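Local coordinates for lipoprotein (Clostridium difficile, PDB 4OTE), which probably binds methionine at the cell surface as the substrate-binding lipoprotein of an uptake system, and carries selenomethionine in its cleft here, at residues P86-Y90 with F170-A176; D104-N110 with I149-D155; L220-R226 with V237-F241; Y121-I125 with Y189-I193. All blocks are in the same frame, centred on the assembly; numbering follows the deposited sequence.

Contact 1 of 4, residues P86-Y90 with F170-A176; sequences PAILY and FIDTTYA. With MSE (selenomethionine), chain C.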
loop_
_atom_site.group_PDB
_atom_site.type_symbol
_atom_site.label_atom_id
_atom_site.label_comp_id
_atom_site.label_asym_id
_atom_site.label_seq_id
_atom_site.Cartn_x
_atom_site.Cartn_y
_atom_site.Cartn_z
ATOM N N PRO A 86 -3.077 -0.895 -6.266
ATOM C CA PRO A 86 -4.005 -2.015 -6.146
ATOM C C PRO A 86 -3.295 -3.283 -5.696
ATOM O O PRO A 86 -2.194 -3.570 -6.167
ATOM C CB PRO A 86 -4.540 -2.193 -7.572
ATOM C CG PRO A 86 -4.314 -0.892 -8.248
ATOM C CD PRO A 86 -3.092 -0.304 -7.616
ATOM N N ALA A 87 -3.915 -4.016 -4.776
ATOM C CA ALA A 87 -3.400 -5.310 -4.350
ATOM C C ALA A 87 -3.315 -6.233 -5.555
ATOM O O ALA A 87 -4.216 -6.258 -6.387
ATOM C CB ALA A 87 -4.298 -5.920 -3.283
ATOM N N ILE A 88 -2.219 -6.971 -5.652
ATOM C CA ILE A 88 -2.013 -7.907 -6.744
ATOM C C ILE A 88 -1.851 -9.307 -6.174
ATOM O O ILE A 88 -1.138 -9.505 -5.186
ATOM C CB ILE A 88 -0.789 -7.516 -7.602
ATOM C CG1 ILE A 88 -1.091 -6.219 -8.363
ATOM C CG2 ILE A 88 -0.441 -8.632 -8.589
ATOM C CD1 ILE A 88 0.117 -5.593 -9.023
ATOM N N LEU A 89 -2.540 -10.264 -6.787
ATOM C CA LEU A 89 -2.434 -11.666 -6.415
ATOM C C LEU A 89 -1.331 -12.287 -7.267
ATOM O O LEU A 89 -1.430 -12.301 -8.496
ATOM C CB LEU A 89 -3.772 -12.377 -6.641
ATOM C CG LEU A 89 -3.909 -13.839 -6.184
ATOM C CD1 LEU A 89 -3.695 -13.976 -4.687
ATOM C CD2 LEU A 89 -5.269 -14.397 -6.577
ATOM N N TYR A 90 -0.275 -12.764 -6.608
ATOM C CA TYR A 90 0.884 -13.349 -7.278
ATOM C C TYR A 90 0.862 -14.865 -7.150
ATOM O O TYR A 90 0.269 -15.406 -6.219
ATOM C CB TYR A 90 2.185 -12.822 -6.668
ATOM C CG TYR A 90 2.428 -11.348 -6.883
ATOM C CD1 TYR A 90 1.915 -10.406 -6.000
ATOM C CD2 TYR A 90 3.187 -10.894 -7.957
ATOM C CE1 TYR A 90 2.140 -9.055 -6.183
ATOM C CE2 TYR A 90 3.418 -9.542 -8.150
ATOM C CZ TYR A 90 2.892 -8.624 -7.258
ATOM O OH TYR A 90 3.109 -7.277 -7.434
ATOM N N PHE A 170 -1.557 -12.602 -1.945
ATOM C CA PHE A 170 -1.793 -11.159 -2.068
ATOM C C PHE A 170 -0.615 -10.405 -1.451
ATOM O O PHE A 170 -0.317 -10.588 -0.268
ATOM C CB PHE A 170 -3.082 -10.742 -1.345
ATOM C CG PHE A 170 -4.337 -10.913 -2.165
ATOM C CD1 PHE A 170 -4.592 -10.086 -3.249
ATOM C CD2 PHE A 170 -5.281 -11.874 -1.827
ATOM C CE1 PHE A 170 -5.751 -10.228 -3.995
ATOM C CE2 PHE A 170 -6.440 -12.023 -2.574
ATOM C CZ PHE A 170 -6.677 -11.196 -3.655
ATOM N N ILE A 171 0.053 -9.566 -2.246
ATOM C CA ILE A 171 1.233 -8.832 -1.777
ATOM C C ILE A 171 1.182 -7.354 -2.176
ATOM O O ILE A 171 1.030 -7.017 -3.358
ATOM C CB ILE A 171 2.543 -9.453 -2.317
ATOM C CG1 ILE A 171 2.581 -10.962 -2.051
ATOM C CG2 ILE A 171 3.756 -8.783 -1.675
ATOM C CD1 ILE A 171 3.817 -11.658 -2.578
ATOM N N ASP A 172 1.317 -6.480 -1.179
ATOM C CA ASP A 172 1.419 -5.043 -1.414
ATOM C C ASP A 172 2.584 -4.746 -2.349
ATOM O O ASP A 172 3.644 -5.362 -2.248
ATOM C CB ASP A 172 1.632 -4.281 -0.100
ATOM C CG ASP A 172 0.410 -4.286 0.794
ATOM O OD1 ASP A 172 -0.475 -5.146 0.601
ATOM O OD2 ASP A 172 0.335 -3.431 1.703
ATOM N N THR A 173 2.393 -3.787 -3.245
ATOM C CA THR A 173 3.445 -3.402 -4.178
ATOM C C THR A 173 4.690 -2.924 -3.424
ATOM O O THR A 173 5.812 -3.189 -3.858
ATOM C CB THR A 173 2.919 -2.374 -5.203
ATOM O OG1 THR A 173 2.108 -3.064 -6.157
ATOM C CG2 THR A 173 4.052 -1.653 -5.945
ATOM N N THR A 174 4.485 -2.257 -2.283
ATOM C CA THR A 174 5.589 -1.847 -1.402
ATOM C C THR A 174 6.506 -3.025 -1.010
ATOM O O THR A 174 7.712 -2.848 -0.858
ATOM C CB THR A 174 5.057 -1.132 -0.133
ATOM O OG1 THR A 174 4.502 0.138 -0.495
ATOM C CG2 THR A 174 6.157 -0.903 0.893
ATOM N N TYR A 175 5.935 -4.217 -0.860
ATOM C CA TYR A 175 6.717 -5.421 -0.556
ATOM C C TYR A 175 7.112 -6.214 -1.803
ATOM O O TYR A 175 8.200 -6.790 -1.854
ATOM C CB TYR A 175 5.949 -6.317 0.415
ATOM C CG TYR A 175 5.967 -5.783 1.820
ATOM C CD1 TYR A 175 6.862 -6.287 2.761
ATOM C CD2 TYR A 175 5.115 -4.755 2.206
ATOM C CE1 TYR A 175 6.893 -5.794 4.054
ATOM C CE2 TYR A 175 5.144 -4.251 3.498
ATOM C CZ TYR A 175 6.034 -4.777 4.418
ATOM O OH TYR A 175 6.068 -4.285 5.702
ATOM N N ALA A 176 6.238 -6.231 -2.805
ATOM C CA ALA A 176 6.454 -7.037 -4.008
ATOM C C ALA A 176 7.679 -6.601 -4.811
ATOM O O ALA A 176 8.511 -7.436 -5.190
ATOM C CB ALA A 176 5.213 -7.008 -4.893
HETATM N N MSE C 301 1.085 0.678 -0.641
HETATM C CA MSE C 301 0.122 0.006 0.295
HETATM C C MSE C 301 -1.169 -0.200 -0.417
HETATM O O MSE C 301 -1.765 0.755 -0.926
HETATM O OXT MSE C 301 -1.643 -1.336 -0.488
HETATM C CB MSE C 301 -0.141 0.811 1.567
HETATM C CG MSE C 301 -0.996 0.030 2.568
HETATM SE SE MSE C 301 -1.478 1.160 4.111
HETATM C CE MSE C 301 0.294 1.208 4.943
HETATM O O HOH W 1 -0.346 -3.027 -3.459
HETATM O O HOH W 2 1.916 -5.747 -5.809
#
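This is a buried antiparallel strand pairing close to the centre of the molecule, where strand 88-90 meets the end of strand 168-171 and the turn into helix 173-176. The backbones are joined by Ile171 N to Ile88 O, a hydrogen bond of 3.2 Å, and Leu89 faces Phe170 as a non-hydrogen-bonded pair with their CA atoms 4.4 Å apart. On the face carrying Leu89 and Phe170, Leu89 CD1 lies 3.9 Å from the centroid of the Phe170 ring, a CH-pi contact over the ring; Asn118 and Leu122 of helix 112-124 also touch Phe170. In this periplasmic binding protein fold the pair belongs to the five-stranded sheet of one lobe, and the chain following strand 168-171 lines the ligand cleft: Asp172 and Thr174 are pocket residues, and selenomethionine N gives a weak 3.5 Å hydrogen bond to Thr174 OG1. Beyond the strands, two waters bridge the segments. One accepts from Thr173 N at 2.9 Å and donates weakly to Pro86 O at 3.3 Å; the other lies 2.5 Å from Tyr90 OH and 2.7 Å from Thr173 OG1, and donates to Ile171 O at 2.9 Å. The tyrosine ring reaches the helix directly, Tyr90 CZ lying 3.7 Å from Ala176 CB.

Contact 2 of 4, residues D104-N110 with I149-D155; sequences DTIAISN and IQFKELD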
loop_
_atom_site.group_PDB
_atom_site.type_symbol
_atom_site.label_atom_id
_atom_site.label_comp_id
_atom_site.label_asym_id
_atom_site.label_seq_id
_atom_site.Cartn_x
_atom_site.Cartn_y
_atom_site.Cartn_z
ATOM N N ASP A 104 -5.823 -25.984 -2.715
ATOM C CA ASP A 104 -4.954 -24.839 -2.982
ATOM C C ASP A 104 -4.955 -23.851 -1.816
ATOM O O ASP A 104 -5.969 -23.667 -1.140
ATOM C CB ASP A 104 -5.369 -24.118 -4.273
ATOM C CG ASP A 104 -4.988 -24.887 -5.534
ATOM O OD1 ASP A 104 -4.408 -25.988 -5.435
ATOM O OD2 ASP A 104 -5.274 -24.381 -6.641
ATOM N N THR A 105 -3.805 -23.219 -1.595
ATOM C CA THR A 105 -3.619 -22.309 -0.474
ATOM C C THR A 105 -3.338 -20.887 -0.957
ATOM O O THR A 105 -2.538 -20.683 -1.874
ATOM C CB THR A 105 -2.450 -22.775 0.414
ATOM O OG1 THR A 105 -1.248 -22.824 -0.364
ATOM C CG2 THR A 105 -2.725 -24.158 0.990
ATOM N N ILE A 106 -4.002 -19.911 -0.339
ATOM C CA ILE A 106 -3.719 -18.498 -0.588
ATOM C C ILE A 106 -3.138 -17.864 0.676
ATOM O O ILE A 106 -3.747 -17.930 1.746
ATOM C CB ILE A 106 -4.981 -17.727 -1.043
ATOM C CG1 ILE A 106 -5.487 -18.287 -2.380
ATOM C CG2 ILE A 106 -4.682 -16.235 -1.188
ATOM C CD1 ILE A 106 -6.748 -17.629 -2.898
ATOM N N ALA A 107 -1.957 -17.263 0.550
ATOM C CA ALA A 107 -1.342 -16.515 1.648
ATOM C C ALA A 107 -1.934 -15.110 1.715
ATOM O O ALA A 107 -2.044 -14.429 0.695
ATOM C CB ALA A 107 0.167 -16.445 1.477
ATOM N N ILE A 108 -2.310 -14.695 2.924
ATOM C CA ILE A 108 -2.935 -13.393 3.167
ATOM C C ILE A 108 -2.338 -12.752 4.425
ATOM O O ILE A 108 -1.894 -13.455 5.335
ATOM C CB ILE A 108 -4.467 -13.547 3.334
ATOM C CG1 ILE A 108 -5.089 -14.127 2.062
ATOM C CG2 ILE A 108 -5.138 -12.219 3.644
ATOM C CD1 ILE A 108 -6.582 -13.898 1.961
ATOM N N SER A 109 -2.337 -11.423 4.473
ATOM C CA SER A 109 -1.859 -10.681 5.632
ATOM C C SER A 109 -2.751 -10.917 6.850
ATOM O O SER A 109 -3.971 -11.010 6.727
ATOM C CB SER A 109 -1.808 -9.184 5.321
ATOM O OG SER A 109 -1.484 -8.432 6.478
ATOM N N ASN A 110 -2.131 -10.999 8.024
ATOM C CA ASN A 110 -2.869 -11.109 9.285
ATOM C C ASN A 110 -3.459 -9.778 9.776
ATOM O O ASN A 110 -4.074 -9.731 10.838
ATOM C CB ASN A 110 -1.998 -11.755 10.377
ATOM C CG ASN A 110 -0.681 -11.027 10.601
ATOM O OD1 ASN A 110 -0.539 -9.849 10.274
ATOM N ND2 ASN A 110 0.294 -11.735 11.160
ATOM N N ILE A 149 -10.531 -23.642 -0.894
ATOM C CA ILE A 149 -9.338 -22.819 -0.751
ATOM C C ILE A 149 -9.009 -22.632 0.725
ATOM O O ILE A 149 -9.863 -22.218 1.508
ATOM C CB ILE A 149 -9.528 -21.427 -1.398
ATOM C CG1 ILE A 149 -9.844 -21.561 -2.894
ATOM C CG2 ILE A 149 -8.294 -20.554 -1.185
ATOM C CD1 ILE A 149 -8.774 -22.265 -3.705
ATOM N N GLN A 150 -7.767 -22.936 1.094
ATOM C CA GLN A 150 -7.289 -22.737 2.458
ATOM C C GLN A 150 -6.500 -21.435 2.510
ATOM O O GLN A 150 -5.844 -21.061 1.536
ATOM C CB GLN A 150 -6.406 -23.905 2.908
ATOM C CG GLN A 150 -6.905 -25.273 2.465
ATOM C CD GLN A 150 -6.173 -26.418 3.139
ATOM O OE1 GLN A 150 -5.865 -26.360 4.328
ATOM N NE2 GLN A 150 -5.902 -27.475 2.380
ATOM N N PHE A 151 -6.564 -20.748 3.648
ATOM C CA PHE A 151 -5.929 -19.446 3.799
ATOM C C PHE A 151 -4.831 -19.479 4.854
ATOM O O PHE A 151 -5.052 -19.931 5.977
ATOM C CB PHE A 151 -6.979 -18.395 4.145
ATOM C CG PHE A 151 -7.989 -18.191 3.058
ATOM C CD1 PHE A 151 -7.782 -17.237 2.078
ATOM C CD2 PHE A 151 -9.131 -18.978 2.995
ATOM C CE1 PHE A 151 -8.702 -17.053 1.062
ATOM C CE2 PHE A 151 -10.058 -18.800 1.981
ATOM C CZ PHE A 151 -9.843 -17.835 1.012
ATOM N N LYS A 152 -3.649 -19.004 4.478
ATOM C CA LYS A 152 -2.499 -18.965 5.370
ATOM C C LYS A 152 -2.275 -17.524 5.813
ATOM O O LYS A 152 -1.812 -16.694 5.031
ATOM C CB LYS A 152 -1.270 -19.515 4.645
ATOM C CG LYS A 152 -0.065 -19.761 5.531
ATOM C CD LYS A 152 1.004 -20.532 4.772
ATOM C CE LYS A 152 2.192 -20.868 5.655
ATOM N NZ LYS A 152 3.214 -21.651 4.909
ATOM N N GLU A 153 -2.633 -17.226 7.062
ATOM C CA GLU A 153 -2.514 -15.869 7.603
ATOM C C GLU A 153 -1.103 -15.637 8.136
ATOM O O GLU A 153 -0.663 -16.328 9.052
ATOM C CB GLU A 153 -3.563 -15.627 8.694
ATOM C CG GLU A 153 -4.986 -15.523 8.151
ATOM C CD GLU A 153 -6.061 -15.623 9.223
ATOM O OE1 GLU A 153 -5.892 -16.403 10.186
ATOM O OE2 GLU A 153 -7.093 -14.931 9.092
ATOM N N LEU A 154 -0.402 -14.665 7.550
ATOM C CA LEU A 154 1.006 -14.405 7.859
ATOM C C LEU A 154 1.269 -12.930 8.132
ATOM O O LEU A 154 0.459 -12.067 7.783
ATOM C CB LEU A 154 1.886 -14.841 6.685
ATOM C CG LEU A 154 1.891 -16.331 6.335
ATOM C CD1 LEU A 154 2.544 -16.558 4.977
ATOM C CD2 LEU A 154 2.597 -17.131 7.419
ATOM N N ASP A 155 2.416 -12.656 8.755
ATOM C CA ASP A 155 2.945 -11.298 8.848
ATOM C C ASP A 155 3.262 -10.853 7.431
ATOM O O ASP A 155 3.833 -11.618 6.650
ATOM C CB ASP A 155 4.214 -11.265 9.710
ATOM C CG ASP A 155 4.683 -9.844 10.036
ATOM O OD1 ASP A 155 4.503 -8.918 9.212
ATOM O OD2 ASP A 155 5.257 -9.658 11.130
#
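Ile106 and Ile108 have the most surface covered in this pairing of parallel strands 105-109 and 150-154, with Asn110 close behind. Ile106 sits opposite Phe151, and its backbone serves the neighbouring strand twice: Ile106 N donates to Gln150 O and Ile106 O accepts from Lys152 N, both at 2.9 Å. Its side chain packs through CD1 against Ile149 CG2 at 3.7 Å. Ile108 repeats the pattern two residues on, with Ile108 N to Lys152 O and Leu154 N to Ile108 O each 2.9 Å, while Ile108 CD1 comes within 3.6 Å of Phe151 CD1. The face bearing Ile106, Ile108 and Phe151 is covered by Asn118, Leu119 and Leu122 of helix 112-124, which lies between these two strands in sequence, so the unit is a beta-alpha-beta crossover at the edge of the five-stranded sheet. Asn110, just past the strand, closes the ladder with Asn110 N to Leu154 O at 2.8 Å. The strand directions differ by 28°. With six backbone hydrogen bonds and apolar packing on the helix side, cohesion of the pair rests on main chain and hydrophobic contact, which leaves the polar side chains of edge residues Gln150, Lys152 and Glu153 exposed without loss of the pairing.

Contact 3 of 4, residues L220-R226 with V237-F241; sequences LTSDKAR and VIPTF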
loop_
_atom_site.group_PDB
_atom_site.type_symbol
_atom_site.label_atom_id
_atom_site.label_comp_id
_atom_site.label_asym_id
_atom_site.label_seq_id
_atom_site.Cartn_x
_atom_site.Cartn_y
_atom_site.Cartn_z
ATOM N N LEU A 220 4.561 16.756 -5.191
ATOM C CA LEU A 220 4.033 15.389 -5.283
ATOM C C LEU A 220 2.803 15.259 -6.187
ATOM O O LEU A 220 2.453 14.154 -6.593
ATOM C CB LEU A 220 3.727 14.818 -3.894
ATOM C CG LEU A 220 4.925 14.218 -3.156
ATOM C CD1 LEU A 220 4.650 14.137 -1.661
ATOM C CD2 LEU A 220 5.274 12.845 -3.713
ATOM N N THR A 221 2.153 16.381 -6.491
ATOM C CA THR A 221 1.045 16.410 -7.443
ATOM C C THR A 221 1.450 17.108 -8.754
ATOM O O THR A 221 0.594 17.469 -9.555
ATOM C CB THR A 221 -0.190 17.106 -6.839
ATOM O OG1 THR A 221 0.164 18.419 -6.394
ATOM C CG2 THR A 221 -0.724 16.316 -5.659
ATOM N N SER A 222 2.753 17.279 -8.976
ATOM C CA SER A 222 3.259 17.945 -10.180
ATOM C C SER A 222 3.200 17.037 -11.400
ATOM O O SER A 222 3.076 15.823 -11.272
ATOM C CB SER A 222 4.714 18.385 -9.969
ATOM O OG SER A 222 5.576 17.261 -9.827
ATOM N N ASP A 223 3.327 17.631 -12.583
ATOM C CA ASP A 223 3.451 16.857 -13.818
ATOM C C ASP A 223 4.670 15.929 -13.780
ATOM O O ASP A 223 4.626 14.823 -14.314
ATOM C CB ASP A 223 3.553 17.782 -15.033
ATOM C CG ASP A 223 2.262 18.529 -15.321
ATOM O OD1 ASP A 223 1.197 18.192 -14.762
ATOM O OD2 ASP A 223 2.304 19.467 -16.143
ATOM N N LYS A 224 5.753 16.389 -13.157
ATOM C CA LYS A 224 6.954 15.570 -12.995
ATOM C C LYS A 224 6.662 14.317 -12.157
ATOM O O LYS A 224 7.100 13.215 -12.497
ATOM C CB LYS A 224 8.082 16.396 -12.361
ATOM C CG LYS A 224 9.388 15.643 -12.124
ATOM C CD LYS A 224 9.954 15.073 -13.414
ATOM C CE LYS A 224 11.319 14.442 -13.196
ATOM N NZ LYS A 224 11.793 13.764 -14.434
ATOM N N ALA A 225 5.915 14.493 -11.072
ATOM C CA ALA A 225 5.532 13.377 -10.204
ATOM C C ALA A 225 4.673 12.355 -10.946
ATOM O O ALA A 225 4.850 11.143 -10.766
ATOM C CB ALA A 225 4.792 13.892 -8.977
ATOM N N ARG A 226 3.750 12.843 -11.777
ATOM C CA ARG A 226 2.863 11.963 -12.539
ATOM C C ARG A 226 3.659 11.126 -13.537
ATOM O O ARG A 226 3.483 9.913 -13.605
ATOM C CB ARG A 226 1.773 12.756 -13.277
ATOM C CG ARG A 226 0.674 11.866 -13.848
ATOM C CD ARG A 226 -0.325 12.621 -14.703
ATOM N NE ARG A 226 -1.029 13.659 -13.951
ATOM C CZ ARG A 226 -0.851 14.977 -14.088
ATOM N NH1 ARG A 226 0.025 15.477 -14.961
ATOM N NH2 ARG A 226 -1.563 15.814 -13.339
ATOM N N VAL A 237 1.118 1.238 -10.133
ATOM C CA VAL A 237 0.854 2.400 -9.285
ATOM C C VAL A 237 0.169 3.442 -10.164
ATOM O O VAL A 237 0.748 3.886 -11.143
ATOM C CB VAL A 237 2.146 2.976 -8.671
ATOM C CG1 VAL A 237 1.831 4.157 -7.761
ATOM C CG2 VAL A 237 2.899 1.897 -7.903
ATOM N N ILE A 238 -1.065 3.810 -9.827
ATOM C CA ILE A 238 -1.864 4.697 -10.680
ATOM C C ILE A 238 -2.111 6.038 -9.995
ATOM O O ILE A 238 -2.709 6.073 -8.925
ATOM C CB ILE A 238 -3.229 4.077 -11.051
ATOM C CG1 ILE A 238 -3.040 2.703 -11.713
ATOM C CG2 ILE A 238 -4.003 5.008 -11.980
ATOM C CD1 ILE A 238 -2.967 1.549 -10.742
ATOM N N PRO A 239 -1.667 7.146 -10.621
ATOM C CA PRO A 239 -1.902 8.483 -10.059
ATOM C C PRO A 239 -3.385 8.812 -9.918
ATOM O O PRO A 239 -4.187 8.387 -10.745
ATOM C CB PRO A 239 -1.267 9.426 -11.093
ATOM C CG PRO A 239 -0.348 8.578 -11.899
ATOM C CD PRO A 239 -0.955 7.212 -11.912
ATOM N N THR A 240 -3.733 9.553 -8.870
ATOM C CA THR A 240 -5.094 10.053 -8.680
ATOM C C THR A 240 -5.101 11.579 -8.772
ATOM O O THR A 240 -5.823 12.249 -8.037
ATOM C CB THR A 240 -5.681 9.617 -7.319
ATOM O OG1 THR A 240 -4.896 10.161 -6.253
ATOM C CG2 THR A 240 -5.709 8.102 -7.200
ATOM N N PHE A 241 -4.285 12.116 -9.674
ATOM C CA PHE A 241 -4.227 13.557 -9.923
ATOM C C PHE A 241 -3.765 13.798 -11.356
ATOM O O PHE A 241 -3.262 12.879 -12.011
ATOM C CB PHE A 241 -3.288 14.253 -8.924
ATOM C CG PHE A 241 -1.848 13.831 -9.048
ATOM C CD1 PHE A 241 -0.977 14.510 -9.892
ATOM C CD2 PHE A 241 -1.366 12.756 -8.320
ATOM C CE1 PHE A 241 0.345 14.115 -10.010
ATOM C CE2 PHE A 241 -0.046 12.356 -8.432
ATOM C CZ PHE A 241 0.811 13.039 -9.279
ATOM O OXT PHE A 241 -3.878 14.900 -11.895
#
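The C-terminal carboxylate of Phe241 is held by Arg226, which uses two of its nitrogens: NE donates to Phe241 O at 3.1 Å, and NH2 donates to Phe241 OXT at 2.9 Å as a salt bridge. The third nitrogen turns back to its own helix in a second salt bridge, Arg226 NH1 to Asp223 OD1 at 3.0 Å, so that Asp223, Arg226 and the chain end form a salt-bridge network. At the start of helix 223-233, Ser222 is the N-cap, its OG accepting from Ala225 N at 3.1 Å and also bonding to Val219 O, while Thr221 OG1 is satisfied by Gln217 O. The phenyl ring of Phe241 fits against this turn: Thr221 CA makes a CH-pi contact 3.8 Å from the ring centroid, and Ala225 CB lies 4.1 Å from Phe241 CZ. Backbone pairing of Ile238 and Thr240 with strand 76-84 ties the tail to the larger sheet. Because both carboxylate oxygens and all three guanidinium nitrogens have partners, the last residue is anchored by charge as well as by its ring.

Contact 4 of 4, residues Y121-I125 with Y189-I193; sequences YLESI and YTAPI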
loop_
_atom_site.group_PDB
_atom_site.type_symbol
_atom_site.label_atom_id
_atom_site.label_comp_id
_atom_site.label_asym_id
_atom_site.label_seq_id
_atom_site.Cartn_x
_atom_site.Cartn_y
_atom_site.Cartn_z
ATOM N N TYR A 121 -12.252 -9.321 -2.383
ATOM C CA TYR A 121 -11.765 -9.371 -3.763
ATOM C C TYR A 121 -12.030 -10.762 -4.337
ATOM O O TYR A 121 -12.565 -10.893 -5.438
ATOM C CB TYR A 121 -10.267 -9.046 -3.866
ATOM C CG TYR A 121 -9.866 -7.619 -3.525
ATOM C CD1 TYR A 121 -10.654 -6.528 -3.900
ATOM C CD2 TYR A 121 -8.668 -7.360 -2.862
ATOM C CE1 TYR A 121 -10.276 -5.230 -3.594
ATOM C CE2 TYR A 121 -8.281 -6.067 -2.553
ATOM C CZ TYR A 121 -9.085 -5.002 -2.922
ATOM O OH TYR A 121 -8.693 -3.711 -2.614
ATOM N N LEU A 122 -11.675 -11.795 -3.577
ATOM C CA LEU A 122 -11.898 -13.179 -3.999
ATOM C C LEU A 122 -13.387 -13.497 -4.193
ATOM O O LEU A 122 -13.745 -14.288 -5.072
ATOM C CB LEU A 122 -11.266 -14.159 -3.007
ATOM C CG LEU A 122 -9.735 -14.120 -2.924
ATOM C CD1 LEU A 122 -9.237 -15.016 -1.800
ATOM C CD2 LEU A 122 -9.094 -14.518 -4.244
ATOM N N GLU A 123 -14.244 -12.879 -3.380
ATOM C CA GLU A 123 -15.691 -12.983 -3.561
ATOM C C GLU A 123 -16.126 -12.365 -4.886
ATOM O O GLU A 123 -16.903 -12.965 -5.630
ATOM C CB GLU A 123 -16.435 -12.301 -2.407
ATOM C CG GLU A 123 -17.953 -12.307 -2.545
ATOM C CD GLU A 123 -18.655 -11.775 -1.311
ATOM O OE1 GLU A 123 -18.207 -10.741 -0.772
ATOM O OE2 GLU A 123 -19.660 -12.388 -0.885
ATOM N N SER A 124 -15.615 -11.174 -5.184
ATOM C CA SER A 124 -16.028 -10.439 -6.384
ATOM C C SER A 124 -15.652 -11.149 -7.689
ATOM O O SER A 124 -16.240 -10.868 -8.731
ATOM C CB SER A 124 -15.456 -9.017 -6.372
ATOM O OG SER A 124 -14.072 -9.015 -6.662
ATOM N N ILE A 125 -14.680 -12.060 -7.631
ATOM C CA ILE A 125 -14.334 -12.901 -8.786
ATOM C C ILE A 125 -14.962 -14.302 -8.714
ATOM O O ILE A 125 -14.575 -15.197 -9.465
ATOM C CB ILE A 125 -12.802 -13.009 -8.988
ATOM C CG1 ILE A 125 -12.127 -13.716 -7.808
ATOM C CG2 ILE A 125 -12.206 -11.626 -9.201
ATOM C CD1 ILE A 125 -10.638 -13.915 -7.989
ATOM N N TYR A 189 -4.133 -11.500 -10.809
ATOM C CA TYR A 189 -5.296 -10.671 -10.535
ATOM C C TYR A 189 -4.834 -9.368 -9.910
ATOM O O TYR A 189 -3.982 -9.368 -9.019
ATOM C CB TYR A 189 -6.272 -11.389 -9.594
ATOM C CG TYR A 189 -7.339 -10.487 -9.012
ATOM C CD1 TYR A 189 -8.480 -10.165 -9.741
ATOM C CD2 TYR A 189 -7.199 -9.949 -7.737
ATOM C CE1 TYR A 189 -9.457 -9.337 -9.214
ATOM C CE2 TYR A 189 -8.168 -9.115 -7.204
ATOM C CZ TYR A 189 -9.296 -8.816 -7.943
ATOM O OH TYR A 189 -10.255 -7.987 -7.408
ATOM N N THR A 190 -5.388 -8.264 -10.401
ATOM C CA THR A 190 -5.155 -6.948 -9.829
ATOM C C THR A 190 -6.489 -6.412 -9.333
ATOM O O THR A 190 -7.506 -6.544 -10.017
ATOM C CB THR A 190 -4.570 -5.986 -10.876
ATOM O OG1 THR A 190 -3.434 -6.595 -11.499
ATOM C CG2 THR A 190 -4.143 -4.670 -10.233
ATOM N N ALA A 191 -6.482 -5.816 -8.144
ATOM C CA ALA A 191 -7.710 -5.307 -7.533
ATOM C C ALA A 191 -8.211 -4.065 -8.265
ATOM O O ALA A 191 -7.428 -3.369 -8.913
ATOM C CB ALA A 191 -7.482 -4.997 -6.060
ATOM N N PRO A 192 -9.520 -3.781 -8.170
ATOM C CA PRO A 192 -10.038 -2.611 -8.880
ATOM C C PRO A 192 -9.445 -1.314 -8.345
ATOM O O PRO A 192 -9.027 -1.260 -7.188
ATOM C CB PRO A 192 -11.550 -2.655 -8.605
ATOM C CG PRO A 192 -11.828 -3.988 -8.000
ATOM C CD PRO A 192 -10.557 -4.433 -7.352
ATOM N N ILE A 193 -9.410 -0.284 -9.183
ATOM C CA ILE A 193 -8.974 1.034 -8.742
ATOM C C ILE A 193 -10.017 1.607 -7.790
ATOM O O ILE A 193 -11.200 1.663 -8.118
ATOM C CB ILE A 193 -8.787 2.027 -9.912
ATOM C CG1 ILE A 193 -7.843 1.462 -10.984
ATOM C CG2 ILE A 193 -8.288 3.370 -9.388
ATOM C CD1 ILE A 193 -6.549 0.894 -10.446
HETATM O O HOH W 3 -12.531 -7.541 -8.582
#
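In the five-stranded lobe of this periplasmic-binding-protein-like fold, this helix-on-sheet contact sets the C-terminal end of helix 112-124 against edge strand 187-190 and the loop that follows it. It lies at the surface, away from the ligand pocket, and consists mainly of side-chain packing. Aromatic contacts come first. Ala191 CB sits over the face of Tyr121, 3.7 Å from the ring centroid, in a CH-pi contact, and Pro192 CD approaches Tyr121 CE1 to 3.9 Å. Apolar packing extends this to the helix end, where Ile125 CG2 meets Tyr189 CE1 at 3.6 Å and Tyr121 CB lies 3.9 Å from Tyr189 CE2. Backbone hydrogen bonds of Tyr189 with Leu89 join strand 187-190 to the sheet; the inner side of the helix meets Phe170 through Leu122. Of the polar groups, Ser124 OG donates to Tyr121 O at 2.7 Å within the helix end, and a water alone joins the segments, donating to Ser124 OG at 2.9 Å and lying 2.6 Å from Tyr189 OH.

In the fold
From the N terminus, the chain first builds much of the larger sheet, and strand 76-84 leads into 86-90, where contact 1 opens. Contact 2 opens at 104-110 and closes at 149-155, wholly within the loop that 170-176 completes. Contact 4 starts from 121-125, inside both loops, and closes last of the three at 189-193, so it crosses contacts 1 and 2. These three bind one five-stranded sheet and its covering helix: Phe170 N meets Ala107 O, Leu89 N meets Tyr189 O, and Leu122 packs on Ile106 and Phe151. Contact 3 follows in series as a short closure of the C terminus on the other lobe, touching contact 1 through Val237 and Ile238 and contact 4 through Ile238.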